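Local structure of cytosine deaminase (Klebsiella pneumoniae, 4R85) at residues Glu93-Arg96 with Gln97-Leu100. The protein is an iron-containing hydrolase of the amidohydrolase family that binds 5-methylcytosine and probably deaminates it to thymine. Numbering follows the deposited sequence.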
ATOM      1  N   GLU A  93     -28.021  -1.733  18.430  1.00 26.50           N
ATOM      2  CA  GLU A  93     -27.122  -2.739  18.995  1.00 28.07           C
ATOM      3  C   GLU A  93     -26.163  -3.323  17.948  1.00 28.78           C
ATOM      4  O   GLU A  93     -24.992  -3.579  18.236  1.00 24.41           O
ATOM      5  CB  GLU A  93     -27.901  -3.849  19.694  1.00 33.36           C
ATOM      6  CG  GLU A  93     -27.021  -4.771  20.516  1.00 42.11           C
ATOM      7  CD  GLU A  93     -26.007  -4.005  21.359  1.00 50.28           C
ATOM      8  OE1 GLU A  93     -26.415  -3.111  22.136  1.00 47.01           O
ATOM      9  OE2 GLU A  93     -24.798  -4.292  21.232  1.00 53.08           O
ATOM     10  N   ASP A  94     -26.670  -3.528  16.738  1.00 28.45           N
ATOM     11  CA  ASP A  94     -25.848  -3.952  15.602  1.00 27.66           C
ATOM     12  C   ASP A  94     -24.741  -2.928  15.324  1.00 25.48           C
ATOM     13  O   ASP A  94     -23.568  -3.279  15.156  1.00 24.76           O
ATOM     14  CB  ASP A  94     -26.754  -4.131  14.370  1.00 28.86           C
ATOM     15  CG  ASP A  94     -25.987  -4.168  13.055  1.00 34.84           C
ATOM     16  OD1 ASP A  94     -25.061  -4.993  12.922  1.00 35.92           O
ATOM     17  OD2 ASP A  94     -26.330  -3.374  12.149  1.00 33.45           O
ATOM     18  N   THR A  95     -25.117  -1.657  15.289  1.00 22.23           N
ATOM     19  CA  THR A  95     -24.162  -0.598  14.995  1.00 20.28           C
ATOM     20  C   THR A  95     -23.101  -0.531  16.082  1.00 18.99           C
ATOM     21  O   THR A  95     -21.905  -0.449  15.797  1.00 18.82           O
ATOM     22  CB  THR A  95     -24.879   0.748  14.872  1.00 21.21           C
ATOM     23  OG1 THR A  95     -25.843   0.661  13.816  1.00 21.94           O
ATOM     24  CG2 THR A  95     -23.887   1.889  14.577  1.00 21.27           C
ATOM     25  N   ARG A  96     -23.550  -0.587  17.329  1.00 19.87           N
ATOM     26  CA  ARG A  96     -22.645  -0.511  18.469  1.00 22.10           C
ATOM     27  C   ARG A  96     -21.562  -1.584  18.421  1.00 25.95           C
ATOM     28  O   ARG A  96     -20.379  -1.290  18.613  1.00 20.80           O
ATOM     29  CB  ARG A  96     -23.431  -0.640  19.769  1.00 22.80           C
ATOM     30  CG  ARG A  96     -22.565  -0.723  21.002  1.00 21.26           C
ATOM     31  CD  ARG A  96     -23.432  -0.881  22.246  1.00 30.08           C
ATOM     32  NE  ARG A  96     -22.612  -1.069  23.433  1.00 35.77           N
ATOM     33  CZ  ARG A  96     -22.215  -2.257  23.873  1.00 44.89           C
ATOM     34  NH1 ARG A  96     -22.582  -3.356  23.225  1.00 47.91           N
ATOM     35  NH2 ARG A  96     -21.460  -2.348  24.959  1.00 44.94           N
ATOM     36  N   GLN A  97     -21.971  -2.824  18.156  1.00 20.80           N
ATOM     37  CA  GLN A  97     -21.039  -3.947  18.145  1.00 24.52           C
ATOM     38  C   GLN A  97     -19.981  -3.828  17.051  1.00 20.64           C
ATOM     39  O   GLN A  97     -18.789  -4.046  17.306  1.00 20.55           O
ATOM     40  CB  GLN A  97     -21.798  -5.271  18.033  1.00 28.01           C
ATOM     41  CG  GLN A  97     -22.617  -5.588  19.280  1.00 37.18           C
ATOM     42  CD  GLN A  97     -23.600  -6.713  19.061  1.00 47.79           C
ATOM     43  OE1 GLN A  97     -23.875  -7.099  17.923  1.00 52.89           O
ATOM     44  NE2 GLN A  97     -24.145  -7.249  20.154  1.00 49.98           N
ATOM     45  N   ARG A  98     -20.412  -3.476  15.844  1.00 20.70           N
ATOM     46  CA  ARG A  98     -19.482  -3.280  14.728  1.00 21.95           C
ATOM     47  C   ARG A  98     -18.557  -2.083  14.949  1.00 20.29           C
ATOM     48  O   ARG A  98     -17.356  -2.144  14.668  1.00 19.36           O
ATOM     49  CB  ARG A  98     -20.246  -3.112  13.410  1.00 17.01           C
ATOM     50  CG  ARG A  98     -20.974  -4.375  12.960  1.00 16.58           C
ATOM     51  CD  ARG A  98     -21.693  -4.182  11.611  1.00 20.63           C
ATOM     52  NE  ARG A  98     -22.888  -3.345  11.730  1.00 21.10           N
ATOM     53  CZ  ARG A  98     -22.935  -2.043  11.450  1.00 21.54           C
ATOM     54  NH1 ARG A  98     -21.853  -1.397  11.035  1.00 19.02           N
ATOM     55  NH2 ARG A  98     -24.071  -1.375  11.599  1.00 23.51           N
ATOM     56  N   ALA A  99     -19.119  -0.988  15.449  1.00 18.60           N
ATOM     57  CA  ALA A  99     -18.328   0.213  15.703  1.00 19.69           C
ATOM     58  C   ALA A  99     -17.253  -0.059  16.753  1.00 17.13           C
ATOM     59  O   ALA A  99     -16.099   0.345  16.601  1.00 20.25           O
ATOM     60  CB  ALA A  99     -19.229   1.361  16.135  1.00 22.02           C
ATOM     61  N   LEU A 100     -17.634  -0.761  17.815  1.00 18.18           N
ATOM     62  CA  LEU A 100     -16.700  -1.062  18.892  1.00 19.60           C
ATOM     63  C   LEU A 100     -15.569  -1.966  18.430  1.00 19.95           C
ATOM     64  O   LEU A 100     -14.424  -1.765  18.814  1.00 19.76           O
ATOM     65  CB  LEU A 100     -17.429  -1.674  20.087  1.00 23.81           C
ATOM     66  CG  LEU A 100     -18.235  -0.655  20.893  1.00 25.24           C
ATOM     67  CD1 LEU A 100     -18.966  -1.357  22.017  1.00 22.18           C
ATOM     68  CD2 LEU A 100     -17.324   0.454  21.429  1.00 25.86           C
TER
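Asp94 and Arg98, one helical turn apart, are joined by a side-on, bidentate salt bridge: Arg98 NE reaches Asp94 OD1 at 3.0 Å, and Arg98 NH2 reaches Asp94 OD2 at 3.1 Å. The carboxylate lies at the guanidinium edge, yet the two planes are 51° apart, so both nitrogens meet the oxygens from above the carboxylate plane. A bend at chi3 (-73°) turns the Arg98 chain back toward the preceding turn, where Thr95 CA lies over one face of its guanidinium. The long, multiply donating arginine suits this place: its NH1 goes on to the carbonyls of Asp60 and Thr62. Asp94 suits its own, two oxygens taking both Arg98 nitrogens while OD2 also pairs with Arg86. On another side of helix 92-108, Arg96 NH1 donates to the syn lone pair of Glu93 OE2 (3.1 Å), and Arg96 NH2 pairs with Glu137. Leu100 CD1 sits 3.8 Å above the centre of the Arg96 guanidinium, giving the flat face an apolar neighbour, while Glu93 meets NH1 near the guanidinium plane. Gln97 crosses Glu93 at about a right angle, its CG 3.2 Å from Glu93 OE2. Thr95 and the small Ala99 pack on helix 126-137, and Thr95 OG1 bonds back to the Thr91 carbonyl. Asp94, shared by two arginines, and the two carboxylates on Arg96 probably offset the positive charges here; Arg98 ties this barrel helix to the 60-62 loop, and Arg96, Thr95 and Ala99 to helix 126-137.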